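Local coordinates for protein computational Design of Enzyme (Synthetic construct, PDB 3TP4) that is a computationally designed enzyme of unconfirmed activity, probably made to hold an activated serine within a catalytic triad, at residues 190-195 with 379-384; 246-251 with 280-285; 299-304 with 340-345; 375-380 with 460-465. One frame throughout, in Å; residues are numbered along the deposited sequence.

In the fold
The chain folds into a TIM barrel followed by an Ig-like beta domain. Contacts 2 and 3 belong to the barrel, with centres about 13 Å apart. Contact 2 joins two neighbouring barrel strands, and contact 3 joins two helices of the outer layer. They touch through Trp299, which begins helix 299-308 and packs on strand 282-285. Contact 4 lies within the Ig-like domain. Contact 1 joins the two domains, starting in the chain before contact 2 and ending after contact 3. Contacts 1 and 4 share Ser379 and Pro380. Together they tie the Ig-like domain to the barrel, with Glu195 of barrel helix 190-207 hydrogen-bonded to His376. Contacts 3 and 4 are the most distant, with centres about 47 Å apart.

Contact 1 (190-195 with 379-384); sequences PGEYQE and SPADGA
No ring face takes part in this meeting of helix and turn. The flat groups are the carboxylates of Glu195 and Asp382 and the side-chain amide of Gln194, and their oxygens reach across through water. One water donates to Glu195 OE2 at 2.7 Å and accepts from Asp382 N at 2.9 Å. Another links Gln194 OE1 to Asp382 OD1, the second of these bonds being weak. The Glu195 carboxylate is further fixed by His376 on OE1 and by a salt bridge from Arg198 to OE2. Asp382 OD2 accepts from Glu463 N.

The direct contact is apolar. Glu195 CG is anti to the carbonyl carbon (chi1 -64°) and lies 3.6 Å from Ala381 CB; the bend at chi2 (-52°) then turns the carboxylate. Glu192 runs extended beyond CG, and that CG touches the same Ala381 CB at 3.9 Å. Glu192 OE1 is hydrogen-bonded to Ser189 OG. Gly191 carries the closest backbone approach, its CA lying 3.2 Å from Asp382 O in a CA-H...O contact. A side chain at Gly191 would collide with that oxygen. A water accepting from Gly191 N also donates to Asp382 O, so the carbonyl is met by both.

Residues 381-384 form a type II beta turn, closed by Ala384 N to Ala381 O at 3.0 Å. Gly383 takes its third position with a phi of 82°. The turn connects strands 374-379 and 385-386 of the Ig-like domain. It packs on the first turns of barrel helix 190-207, while helix 130-134 touches Glu192 and strand 456-466 lies beside Pro380 and Asp382.

Contact 2 (246-251 with 280-285); sequences DTYDST and FTRFGV
Asp246 and Tyr248 both place CG beside the backbone N, with chi1 at -53° and -82°. This brings both side chains against strand 282-285. The Tyr248 ring lies over Gly284, with Gly284 CA 3.9 Å from the Tyr248 ring centroid in a CH-pi contact. A side chain at Gly284 would clash with the ring. Asp246 OD1 accepts from Thr281 OG1 at 2.8 Å, from above the carboxylate plane, and rests against Arg282 CB. Its other oxygen forms a salt bridge with Arg171. A water lies 2.6 Å from Tyr248 OH and accepts from Arg282 NE. An alanine in place of Tyr248 would remove the ring and hydroxyl, and would probably loosen the packing over Gly284 and disturb the waters shared with Arg282.

The backbones run parallel. Thr247 N donates to Arg282 O at 2.9 Å, and Asp249 N to Gly284 O at 3.1 Å, nearly along the C=O axis. Thr247 and Phe283 point to the opposite face, where helices 254-274 and 299-308 pack. Asp249 OD1 accepts from Thr251 N, forming an Asx turn beyond the strand. Strand 242-249, helix 254-274 and strand 282-285 make a beta-alpha-beta crossover, the repeated building element of a TIM barrel.

Contact 3 (299-304 with 340-345); sequences WFTKVL and LEDFQA
Two neighbouring helices in the outer layer of the TIM barrel meet here. The axes of helix segments 299-304 and 340-345 approach to 8.0 Å and run at 33° to each other. The polar centre is Asp342, whose CG is anti to the backbone N. Its carboxylate takes hold of Thr301 by both oxygens. OD2 accepts from Thr301 N at 2.9 Å with a fairly straight bond of 160°. OD1 accepts from Thr301 OG1 at 2.6 Å. Each oxygen uses its syn lone pair, so the two bonds fix the rotation of the carboxylate. The group sits at the N-terminal end of helix 299-308, where the helix dipole would probably help to keep it charged.

Asp342 OD2 also lies in plane at the edge of the Phe300 ring. One face of that ring receives Phe343 edge-to-face, with CD1 of Phe343 over the centre of the Phe300 ring. The centroids are 5.0 Å apart and the planes stand at 74°. The opposite face meets Trp299 CE3, 3.7 Å above the ring plane and toward the rim. Beyond the acid, Thr301 CG2 touches Ala345 CB at 3.8 Å.

Trp299 and Phe300 pack inward on Phe283 of strand 282-285, and Trp299 NE1 is hydrogen-bonded to Asp249 OD2. On the far side, Phe343 meets Phe34 edge-to-face and touches Thr60 of helix 55-60.

Contact 4 (375-380 with 460-465); sequences VHIASP and VTNEVA
Val460 is at the apolar centre, pointing toward strand 375-379. Its CG1 meets Val375 CG2 and Ile377 CG1, each at 3.9 Å. Val395 and Ala449 of adjoining strands close round this group. Farther along, the Pro380 ring crosses Val464 at about a right angle, with Pro380 CG 3.9 Å from Val464 CG1.

Asn462 lies between these two patches and forms the polar edge. Its side chain slides past Ile377 in the opposite direction, so that ND2 passes 3.2 Å from Ile377 CB. ND2 donates to Pro380 O at 2.9 Å with an angle of 165°. That oxygen is met in its carbonyl plane on a lone pair, and it lies in the plane of the Asn462 amide. A second bond from ND2, to Ile377 O, is weak. Asn462 OD1 accepts from a water at 2.8 Å, and the same water accepts from Ile377 N at 2.9 Å. The amide thus reaches Ile377 O and Pro380 O directly and Ile377 N through water. A leucine in place of Asn462 would lack the amide, and would probably leave Pro380 O poorly satisfied and the water at Ile377 N less firmly held.

The peptide before Pro380 is cis, and Ala378 and Ser379 form a classic beta bulge opposite Arg394. The two strands run roughly parallel, at 30°, with axes 6.9 Å apart, joined by side-chain contacts and a water, without backbone pairing. Strand 374-379 pairs with 391-398 and strand 456-466 with 446-453. This is consistent with the first and last strands of an Ig-like beta sandwich coming together.

Contact 1 (190-195 with 379-384)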
loop_
_atom_site.group_PDB
_atom_site.type_symbol
_atom_site.label_atom_id
_atom_site.label_comp_id
_atom_site.label_asym_id
_atom_site.label_seq_id
_atom_site.Cartn_x
_atom_site.Cartn_y
_atom_site.Cartn_z
ATOM N N PRO A 190 -12.167 -11.286 3.755
ATOM C CA PRO A 190 -10.717 -11.054 3.773
ATOM C C PRO A 190 -9.970 -11.955 2.796
ATOM O O PRO A 190 -8.934 -11.552 2.271
ATOM C CB PRO A 190 -10.323 -11.370 5.217
ATOM C CG PRO A 190 -11.437 -12.209 5.762
ATOM C CD PRO A 190 -12.678 -11.741 5.056
ATOM N N GLY A 191 -10.500 -13.143 2.542
ATOM C CA GLY A 191 -9.891 -14.056 1.584
ATOM C C GLY A 191 -9.882 -13.461 0.187
ATOM O O GLY A 191 -8.932 -13.628 -0.569
ATOM N N GLU A 192 -10.949 -12.749 -0.161
ATOM C CA GLU A 192 -11.045 -12.140 -1.475
ATOM C C GLU A 192 -10.127 -10.918 -1.549
ATOM O O GLU A 192 -9.509 -10.652 -2.585
ATOM C CB GLU A 192 -12.496 -11.761 -1.791
ATOM C CG GLU A 192 -13.435 -12.957 -2.018
ATOM C CD GLU A 192 -14.832 -12.507 -2.452
ATOM O OE1 GLU A 192 -15.621 -12.063 -1.588
ATOM O OE2 GLU A 192 -15.135 -12.580 -3.653
ATOM N N TYR A 193 -10.029 -10.171 -0.453
ATOM C CA TYR A 193 -9.060 -9.083 -0.427
ATOM C C TYR A 193 -7.635 -9.622 -0.636
ATOM O O TYR A 193 -6.840 -9.050 -1.388
ATOM C CB TYR A 193 -9.110 -8.280 0.871
ATOM C CG TYR A 193 -8.076 -7.171 0.851
ATOM C CD1 TYR A 193 -8.325 -5.989 0.184
ATOM C CD2 TYR A 193 -6.837 -7.337 1.449
ATOM C CE1 TYR A 193 -7.389 -4.983 0.132
ATOM C CE2 TYR A 193 -5.883 -6.337 1.399
ATOM C CZ TYR A 193 -6.172 -5.161 0.748
ATOM O OH TYR A 193 -5.241 -4.169 0.678
ATOM N N GLN A 194 -7.321 -10.713 0.051
ATOM C CA GLN A 194 -5.989 -11.297 -0.033
ATOM C C GLN A 194 -5.677 -11.747 -1.460
ATOM O O GLN A 194 -4.567 -11.546 -1.945
ATOM C CB GLN A 194 -5.846 -12.460 0.956
ATOM C CG GLN A 194 -5.806 -12.017 2.414
ATOM C CD GLN A 194 -6.032 -13.162 3.383
ATOM O OE1 GLN A 194 -6.679 -14.159 3.050
ATOM N NE2 GLN A 194 -5.500 -13.023 4.595
ATOM N N GLU A 195 -6.645 -12.351 -2.145
ATOM C CA GLU A 195 -6.375 -12.780 -3.512
ATOM C C GLU A 195 -6.246 -11.585 -4.445
ATOM O O GLU A 195 -5.461 -11.627 -5.391
ATOM C CB GLU A 195 -7.421 -13.778 -4.028
ATOM C CG GLU A 195 -7.420 -15.090 -3.257
ATOM C CD GLU A 195 -6.029 -15.729 -3.172
ATOM O OE1 GLU A 195 -5.256 -15.658 -4.154
ATOM O OE2 GLU A 195 -5.717 -16.304 -2.117
ATOM N N SER A 379 -8.711 -18.679 -7.144
ATOM C CA SER A 379 -10.146 -18.915 -7.248
ATOM C C SER A 379 -10.463 -20.388 -7.086
ATOM O O SER A 379 -9.803 -21.250 -7.679
ATOM C CB SER A 379 -10.707 -18.360 -8.568
ATOM O OG SER A 379 -10.196 -19.060 -9.681
ATOM N N PRO A 380 -11.473 -20.696 -6.260
ATOM C CA PRO A 380 -12.265 -19.714 -5.512
ATOM C C PRO A 380 -11.513 -19.222 -4.272
ATOM O O PRO A 380 -10.904 -20.025 -3.573
ATOM C CB PRO A 380 -13.504 -20.521 -5.099
ATOM C CG PRO A 380 -13.027 -21.915 -5.013
ATOM C CD PRO A 380 -11.969 -22.070 -6.070
ATOM N N ALA A 381 -11.569 -17.922 -4.010
ATOM C CA ALA A 381 -10.848 -17.328 -2.884
ATOM C C ALA A 381 -11.376 -17.863 -1.550
ATOM O O ALA A 381 -12.527 -18.275 -1.458
ATOM C CB ALA A 381 -10.972 -15.831 -2.930
ATOM N N ASP A 382 -10.537 -17.833 -0.518
ATOM C CA ASP A 382 -10.937 -18.311 0.799
ATOM C C ASP A 382 -12.156 -17.525 1.278
ATOM O O ASP A 382 -12.172 -16.301 1.235
ATOM C CB ASP A 382 -9.779 -18.192 1.801
ATOM C CG ASP A 382 -10.071 -18.904 3.134
ATOM O OD1 ASP A 382 -9.750 -18.352 4.204
ATOM O OD2 ASP A 382 -10.609 -20.025 3.107
ATOM N N GLY A 383 -13.184 -18.238 1.719
ATOM C CA GLY A 383 -14.374 -17.601 2.252
ATOM C C GLY A 383 -15.351 -17.134 1.188
ATOM O O GLY A 383 -16.395 -16.572 1.508
ATOM N N ALA A 384 -15.016 -17.360 -0.079
ATOM C CA ALA A 384 -15.892 -16.944 -1.176
ATOM C C ALA A 384 -17.061 -17.919 -1.363
ATOM O O ALA A 384 -17.098 -18.976 -0.740
ATOM C CB ALA A 384 -15.100 -16.823 -2.466
HETATM O O HOH W 1 -13.250 -14.061 2.298
HETATM O O HOH W 2 -8.490 -15.271 4.899
HETATM O O HOH W 3 -7.739 -17.064 -0.569
#

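Contact 2 (246-251 with 280-285)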
loop_
_atom_site.group_PDB
_atom_site.type_symbol
_atom_site.label_atom_id
_atom_site.label_comp_id
_atom_site.label_asym_id
_atom_site.label_seq_id
_atom_site.Cartn_x
_atom_site.Cartn_y
_atom_site.Cartn_z
ATOM N N ASP A 246 -3.354 3.729 9.635
ATOM C CA ASP A 246 -4.002 4.979 9.244
ATOM C C ASP A 246 -4.902 5.464 10.373
ATOM O O ASP A 246 -5.876 4.797 10.725
ATOM C CB ASP A 246 -4.836 4.767 7.977
ATOM C CG ASP A 246 -4.035 4.136 6.851
ATOM O OD1 ASP A 246 -2.906 4.592 6.580
ATOM O OD2 ASP A 246 -4.525 3.166 6.247
ATOM N N THR A 247 -4.579 6.625 10.934
ATOM C CA THR A 247 -5.322 7.141 12.071
ATOM C C THR A 247 -5.425 8.656 12.032
ATOM O O THR A 247 -4.409 9.360 12.100
ATOM C CB THR A 247 -4.652 6.746 13.399
ATOM O OG1 THR A 247 -4.602 5.322 13.495
ATOM C CG2 THR A 247 -5.444 7.291 14.573
ATOM N N TYR A 248 -6.652 9.153 11.909
ATOM C CA TYR A 248 -6.919 10.579 12.020
ATOM C C TYR A 248 -7.662 10.817 13.329
ATOM O O TYR A 248 -8.423 9.965 13.771
ATOM C CB TYR A 248 -7.744 11.078 10.834
ATOM C CG TYR A 248 -6.932 11.368 9.589
ATOM C CD1 TYR A 248 -5.779 10.652 9.297
ATOM C CD2 TYR A 248 -7.310 12.374 8.715
ATOM C CE1 TYR A 248 -5.027 10.932 8.152
ATOM C CE2 TYR A 248 -6.570 12.653 7.573
ATOM C CZ TYR A 248 -5.429 11.928 7.298
ATOM O OH TYR A 248 -4.690 12.219 6.166
ATOM N N ASP A 249 -7.416 11.961 13.960
ATOM C CA ASP A 249 -8.085 12.306 15.214
ATOM C C ASP A 249 -8.212 13.815 15.309
ATOM O O ASP A 249 -7.358 14.547 14.796
ATOM C CB ASP A 249 -7.309 11.756 16.422
ATOM C CG ASP A 249 -7.609 12.520 17.725
ATOM O OD1 ASP A 249 -8.547 12.138 18.464
ATOM O OD2 ASP A 249 -6.886 13.498 18.020
ATOM N N SER A 250 -9.287 14.284 15.935
ATOM C CA SER A 250 -9.456 15.716 16.171
ATOM C C SER A 250 -9.622 16.065 17.655
ATOM O O SER A 250 -9.853 17.227 17.990
ATOM C CB SER A 250 -10.626 16.281 15.349
ATOM O OG SER A 250 -11.853 15.742 15.800
ATOM N N THR A 251 -9.499 15.074 18.538
ATOM C CA THR A 251 -9.609 15.322 19.981
ATOM C C THR A 251 -8.280 15.688 20.642
ATOM O O THR A 251 -8.242 16.518 21.552
ATOM C CB THR A 251 -10.196 14.122 20.754
ATOM O OG1 THR A 251 -9.213 13.083 20.867
ATOM C CG2 THR A 251 -11.445 13.580 20.063
ATOM N N PHE A 280 3.892 4.717 9.861
ATOM C CA PHE A 280 2.616 5.345 10.223
ATOM C C PHE A 280 2.026 5.938 8.928
ATOM O O PHE A 280 2.042 7.152 8.714
ATOM C CB PHE A 280 2.883 6.432 11.280
ATOM C CG PHE A 280 1.639 7.009 11.938
ATOM C CD1 PHE A 280 0.359 6.613 11.556
ATOM C CD2 PHE A 280 1.770 7.980 12.934
ATOM C CE1 PHE A 280 -0.786 7.179 12.166
ATOM C CE2 PHE A 280 0.647 8.550 13.546
ATOM C CZ PHE A 280 -0.629 8.154 13.171
ATOM N N THR A 281 1.517 5.070 8.058
ATOM C CA THR A 281 1.234 5.454 6.673
ATOM C C THR A 281 0.348 6.678 6.526
ATOM O O THR A 281 0.562 7.494 5.634
ATOM C CB THR A 281 0.671 4.271 5.830
ATOM O OG1 THR A 281 -0.297 3.533 6.595
ATOM C CG2 THR A 281 1.812 3.350 5.408
ATOM N N ARG A 282 -0.650 6.813 7.385
ATOM C CA ARG A 282 -1.504 7.985 7.319
ATOM C C ARG A 282 -1.823 8.541 8.691
ATOM O O ARG A 282 -2.246 7.806 9.593
ATOM C CB ARG A 282 -2.801 7.659 6.574
ATOM C CG ARG A 282 -2.603 7.335 5.115
ATOM C CD ARG A 282 -3.954 7.126 4.436
ATOM N NE ARG A 282 -4.589 8.396 4.078
ATOM C CZ ARG A 282 -5.731 8.483 3.396
ATOM N NH1 ARG A 282 -6.363 7.376 3.013
ATOM N NH2 ARG A 282 -6.239 9.667 3.093
ATOM N N PHE A 283 -1.613 9.843 8.842
ATOM C CA PHE A 283 -1.944 10.532 10.077
ATOM C C PHE A 283 -2.467 11.921 9.754
ATOM O O PHE A 283 -2.136 12.489 8.711
ATOM C CB PHE A 283 -0.721 10.621 11.001
ATOM C CG PHE A 283 0.139 11.850 10.781
ATOM C CD1 PHE A 283 1.017 11.923 9.707
ATOM C CD2 PHE A 283 0.075 12.920 11.659
ATOM C CE1 PHE A 283 1.828 13.037 9.523
ATOM C CE2 PHE A 283 0.871 14.049 11.474
ATOM C CZ PHE A 283 1.751 14.108 10.404
ATOM N N GLY A 284 -3.263 12.486 10.656
ATOM C CA GLY A 284 -3.734 13.851 10.465
ATOM C C GLY A 284 -4.873 14.222 11.402
ATOM O O GLY A 284 -5.403 13.367 12.109
ATOM N N VAL A 285 -5.228 15.503 11.425
ATOM C CA VAL A 285 -6.401 15.955 12.168
ATOM C C VAL A 285 -7.665 15.572 11.389
ATOM O O VAL A 285 -7.780 15.882 10.207
ATOM C CB VAL A 285 -6.383 17.480 12.367
ATOM C CG1 VAL A 285 -7.690 17.954 12.997
ATOM C CG2 VAL A 285 -5.179 17.901 13.229
HETATM O O HOH W 4 -6.058 4.775 3.812
HETATM O O HOH W 5 -2.723 10.884 5.159
HETATM O O HOH W 6 -6.629 12.589 3.972
#

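Contact 3 (299-304 with 340-345)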
loop_
_atom_site.group_PDB
_atom_site.type_symbol
_atom_site.label_atom_id
_atom_site.label_comp_id
_atom_site.label_asym_id
_atom_site.label_seq_id
_atom_site.Cartn_x
_atom_site.Cartn_y
_atom_site.Cartn_z
ATOM N N TRP A 299 -1.686 19.776 18.566
ATOM C CA TRP A 299 -1.969 18.402 18.175
ATOM C C TRP A 299 -0.731 17.727 17.569
ATOM O O TRP A 299 -0.392 16.614 17.937
ATOM C CB TRP A 299 -3.135 18.368 17.194
ATOM C CG TRP A 299 -3.589 16.981 16.874
ATOM C CD1 TRP A 299 -4.540 16.252 17.539
ATOM C CD2 TRP A 299 -3.106 16.149 15.820
ATOM N NE1 TRP A 299 -4.681 15.015 16.951
ATOM C CE2 TRP A 299 -3.817 14.930 15.889
ATOM C CE3 TRP A 299 -2.151 16.320 14.808
ATOM C CZ2 TRP A 299 -3.594 13.882 14.997
ATOM C CZ3 TRP A 299 -1.928 15.265 13.915
ATOM C CH2 TRP A 299 -2.651 14.069 14.019
ATOM N N PHE A 300 -0.039 18.420 16.663
ATOM C CA PHE A 300 1.140 17.834 16.021
ATOM C C PHE A 300 2.266 17.500 17.004
ATOM O O PHE A 300 2.784 16.387 17.009
ATOM C CB PHE A 300 1.657 18.726 14.892
ATOM C CG PHE A 300 0.705 18.851 13.729
ATOM C CD1 PHE A 300 0.571 17.811 12.807
ATOM C CD2 PHE A 300 -0.048 20.000 13.556
ATOM C CE1 PHE A 300 -0.297 17.920 11.729
ATOM C CE2 PHE A 300 -0.916 20.127 12.475
ATOM C CZ PHE A 300 -1.054 19.083 11.564
ATOM N N THR A 301 2.659 18.459 17.833
ATOM C CA THR A 301 3.723 18.187 18.800
ATOM C C THR A 301 3.299 17.197 19.884
ATOM O O THR A 301 4.122 16.461 20.400
ATOM C CB THR A 301 4.263 19.470 19.454
ATOM O OG1 THR A 301 3.185 20.174 20.077
ATOM C CG2 THR A 301 4.941 20.365 18.401
ATOM N N LYS A 302 2.018 17.184 20.236
ATOM C CA LYS A 302 1.530 16.181 21.182
ATOM C C LYS A 302 1.606 14.765 20.600
ATOM O O LYS A 302 2.029 13.815 21.283
ATOM C CB LYS A 302 0.099 16.502 21.617
ATOM C CG LYS A 302 0.002 17.694 22.540
ATOM C CD LYS A 302 -1.448 18.082 22.787
ATOM C CE LYS A 302 -2.233 16.925 23.382
ATOM N NZ LYS A 302 -3.545 17.375 23.931
ATOM N N VAL A 303 1.198 14.620 19.341
ATOM C CA VAL A 303 1.302 13.327 18.663
ATOM C C VAL A 303 2.757 12.875 18.586
ATOM O O VAL A 303 3.093 11.769 18.992
ATOM C CB VAL A 303 0.687 13.375 17.245
ATOM C CG1 VAL A 303 1.201 12.204 16.405
ATOM C CG2 VAL A 303 -0.834 13.335 17.337
ATOM N N LEU A 304 3.622 13.759 18.094
ATOM C CA LEU A 304 5.044 13.457 17.993
ATOM C C LEU A 304 5.673 13.110 19.348
ATOM O O LEU A 304 6.472 12.187 19.435
ATOM C CB LEU A 304 5.800 14.626 17.347
ATOM C CG LEU A 304 7.295 14.389 17.128
ATOM C CD1 LEU A 304 7.437 13.279 16.120
ATOM C CD2 LEU A 304 8.060 15.672 16.654
ATOM N N LEU A 340 -0.752 26.514 12.789
ATOM C CA LEU A 340 0.463 26.780 12.021
ATOM C C LEU A 340 1.728 26.727 12.883
ATOM O O LEU A 340 2.678 26.021 12.561
ATOM C CB LEU A 340 0.384 28.126 11.309
ATOM C CG LEU A 340 1.711 28.509 10.646
ATOM C CD1 LEU A 340 1.931 27.696 9.391
ATOM C CD2 LEU A 340 1.779 29.990 10.345
ATOM N N GLU A 341 1.733 27.457 13.990
ATOM C CA GLU A 341 2.909 27.483 14.859
ATOM C C GLU A 341 3.271 26.089 15.372
ATOM O O GLU A 341 4.446 25.715 15.410
ATOM C CB GLU A 341 2.707 28.461 16.030
ATOM C CG GLU A 341 3.843 28.446 17.030
ATOM C CD GLU A 341 3.759 29.582 18.039
ATOM O OE1 GLU A 341 2.628 30.016 18.365
ATOM O OE2 GLU A 341 4.830 30.044 18.500
ATOM N N ASP A 342 2.268 25.304 15.752
ATOM C CA ASP A 342 2.549 23.985 16.279
ATOM C C ASP A 342 3.144 23.087 15.199
ATOM O O ASP A 342 4.054 22.305 15.468
ATOM C CB ASP A 342 1.299 23.331 16.871
ATOM C CG ASP A 342 1.617 22.042 17.624
ATOM O OD1 ASP A 342 2.127 22.121 18.761
ATOM O OD2 ASP A 342 1.340 20.950 17.093
ATOM N N PHE A 343 2.630 23.195 13.980
ATOM C CA PHE A 343 3.165 22.381 12.899
ATOM C C PHE A 343 4.617 22.766 12.608
ATOM O O PHE A 343 5.468 21.901 12.413
ATOM C CB PHE A 343 2.309 22.454 11.624
ATOM C CG PHE A 343 2.830 21.580 10.520
ATOM C CD1 PHE A 343 2.612 20.214 10.542
ATOM C CD2 PHE A 343 3.583 22.118 9.488
ATOM C CE1 PHE A 343 3.108 19.402 9.545
ATOM C CE2 PHE A 343 4.086 21.310 8.491
ATOM C CZ PHE A 343 3.849 19.953 8.519
ATOM N N GLN A 344 4.902 24.061 12.602
ATOM C CA GLN A 344 6.280 24.525 12.452
ATOM C C GLN A 344 7.186 23.912 13.520
ATOM O O GLN A 344 8.323 23.549 13.232
ATOM C CB GLN A 344 6.345 26.059 12.516
ATOM C CG GLN A 344 5.819 26.708 11.246
ATOM C CD GLN A 344 5.591 28.188 11.378
ATOM O OE1 GLN A 344 5.166 28.681 12.427
ATOM N NE2 GLN A 344 5.856 28.915 10.298
ATOM N N ALA A 345 6.681 23.803 14.749
ATOM C CA ALA A 345 7.465 23.228 15.845
ATOM C C ALA A 345 7.654 21.731 15.625
ATOM O O ALA A 345 8.737 21.177 15.837
ATOM C CB ALA A 345 6.780 23.499 17.194
#

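Contact 4 (375-380 with 460-465)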
loop_
_atom_site.group_PDB
_atom_site.type_symbol
_atom_site.label_atom_id
_atom_site.label_comp_id
_atom_site.label_asym_id
_atom_site.label_seq_id
_atom_site.Cartn_x
_atom_site.Cartn_y
_atom_site.Cartn_z
ATOM N N VAL A 375 2.245 -20.860 -2.332
ATOM C CA VAL A 375 1.102 -21.382 -3.064
ATOM C C VAL A 375 -0.172 -20.744 -2.518
ATOM O O VAL A 375 -0.362 -20.628 -1.303
ATOM C CB VAL A 375 1.034 -22.941 -3.082
ATOM C CG1 VAL A 375 0.940 -23.528 -1.661
ATOM C CG2 VAL A 375 -0.138 -23.429 -3.941
ATOM N N HIS A 376 -1.029 -20.284 -3.417
ATOM C CA HIS A 376 -2.344 -19.820 -2.997
ATOM C C HIS A 376 -3.388 -20.094 -4.076
ATOM O O HIS A 376 -3.076 -20.188 -5.267
ATOM C CB HIS A 376 -2.329 -18.332 -2.585
ATOM C CG HIS A 376 -1.891 -17.404 -3.670
ATOM N ND1 HIS A 376 -2.773 -16.615 -4.374
ATOM C CD2 HIS A 376 -0.655 -17.114 -4.150
ATOM C CE1 HIS A 376 -2.103 -15.889 -5.255
ATOM N NE2 HIS A 376 -0.816 -16.172 -5.136
ATOM N N ILE A 377 -4.628 -20.245 -3.636
ATOM C CA ILE A 377 -5.744 -20.502 -4.537
ATOM C C ILE A 377 -6.420 -19.183 -4.881
ATOM O O ILE A 377 -7.121 -18.611 -4.053
ATOM C CB ILE A 377 -6.774 -21.459 -3.879
ATOM C CG1 ILE A 377 -6.120 -22.817 -3.588
ATOM C CG2 ILE A 377 -7.998 -21.615 -4.787
ATOM C CD1 ILE A 377 -6.878 -23.702 -2.538
ATOM N N ALA A 378 -6.192 -18.698 -6.098
ATOM C CA ALA A 378 -6.739 -17.413 -6.532
ATOM C C ALA A 378 -8.239 -17.497 -6.753
ATOM O O ALA A 378 -8.948 -16.497 -6.617
ATOM C CB ALA A 378 -6.055 -16.945 -7.819
ATOM N N SER A 379 -8.711 -18.679 -7.144
ATOM C CA SER A 379 -10.146 -18.915 -7.248
ATOM C C SER A 379 -10.463 -20.388 -7.086
ATOM O O SER A 379 -9.803 -21.250 -7.679
ATOM C CB SER A 379 -10.707 -18.360 -8.568
ATOM O OG SER A 379 -10.196 -19.060 -9.681
ATOM N N PRO A 380 -11.473 -20.696 -6.260
ATOM C CA PRO A 380 -12.265 -19.714 -5.512
ATOM C C PRO A 380 -11.513 -19.222 -4.272
ATOM O O PRO A 380 -10.904 -20.025 -3.573
ATOM C CB PRO A 380 -13.504 -20.521 -5.099
ATOM C CG PRO A 380 -13.027 -21.915 -5.013
ATOM C CD PRO A 380 -11.969 -22.070 -6.070
ATOM N N VAL A 460 -2.016 -25.544 0.554
ATOM C CA VAL A 460 -2.821 -24.452 1.058
ATOM C C VAL A 460 -4.262 -24.922 0.971
ATOM O O VAL A 460 -4.608 -25.698 0.073
ATOM C CB VAL A 460 -2.605 -23.184 0.222
ATOM C CG1 VAL A 460 -3.007 -23.421 -1.251
ATOM C CG2 VAL A 460 -3.354 -21.999 0.836
ATOM N N THR A 461 -5.088 -24.477 1.918
ATOM C CA THR A 461 -6.505 -24.828 1.960
ATOM C C THR A 461 -7.388 -23.584 1.993
ATOM O O THR A 461 -7.191 -22.692 2.821
ATOM C CB THR A 461 -6.832 -25.703 3.187
ATOM O OG1 THR A 461 -6.089 -26.917 3.110
ATOM C CG2 THR A 461 -8.317 -26.034 3.229
ATOM N N ASN A 462 -8.338 -23.511 1.063
ATOM C CA ASN A 462 -9.374 -22.490 1.099
ATOM C C ASN A 462 -10.698 -23.111 1.522
ATOM O O ASN A 462 -11.040 -24.220 1.103
ATOM C CB ASN A 462 -9.559 -21.815 -0.269
ATOM C CG ASN A 462 -8.462 -20.830 -0.593
ATOM O OD1 ASN A 462 -7.456 -20.737 0.120
ATOM N ND2 ASN A 462 -8.640 -20.092 -1.691
ATOM N N GLU A 463 -11.453 -22.386 2.334
ATOM C CA GLU A 463 -12.777 -22.840 2.747
ATOM C C GLU A 463 -13.838 -22.013 2.033
ATOM O O GLU A 463 -13.880 -20.797 2.170
ATOM C CB GLU A 463 -12.923 -22.731 4.267
ATOM C CG GLU A 463 -14.041 -23.580 4.838
ATOM C CD GLU A 463 -13.799 -23.964 6.285
ATOM O OE1 GLU A 463 -12.935 -23.339 6.939
ATOM O OE2 GLU A 463 -14.472 -24.900 6.765
ATOM N N VAL A 464 -14.682 -22.664 1.242
ATOM C CA VAL A 464 -15.638 -21.925 0.421
ATOM C C VAL A 464 -17.054 -22.493 0.510
ATOM O O VAL A 464 -17.262 -23.600 0.988
ATOM C CB VAL A 464 -15.208 -21.902 -1.065
ATOM C CG1 VAL A 464 -13.770 -21.391 -1.213
ATOM C CG2 VAL A 464 -15.335 -23.272 -1.662
ATOM N N ALA A 465 -18.032 -21.731 0.042
ATOM C CA ALA A 465 -19.407 -22.211 0.048
ATOM C C ALA A 465 -19.892 -22.391 -1.375
ATOM O O ALA A 465 -19.448 -21.684 -2.274
ATOM C CB ALA A 465 -20.301 -21.241 0.799
HETATM O O HOH W 7 -5.338 -19.267 -0.987
#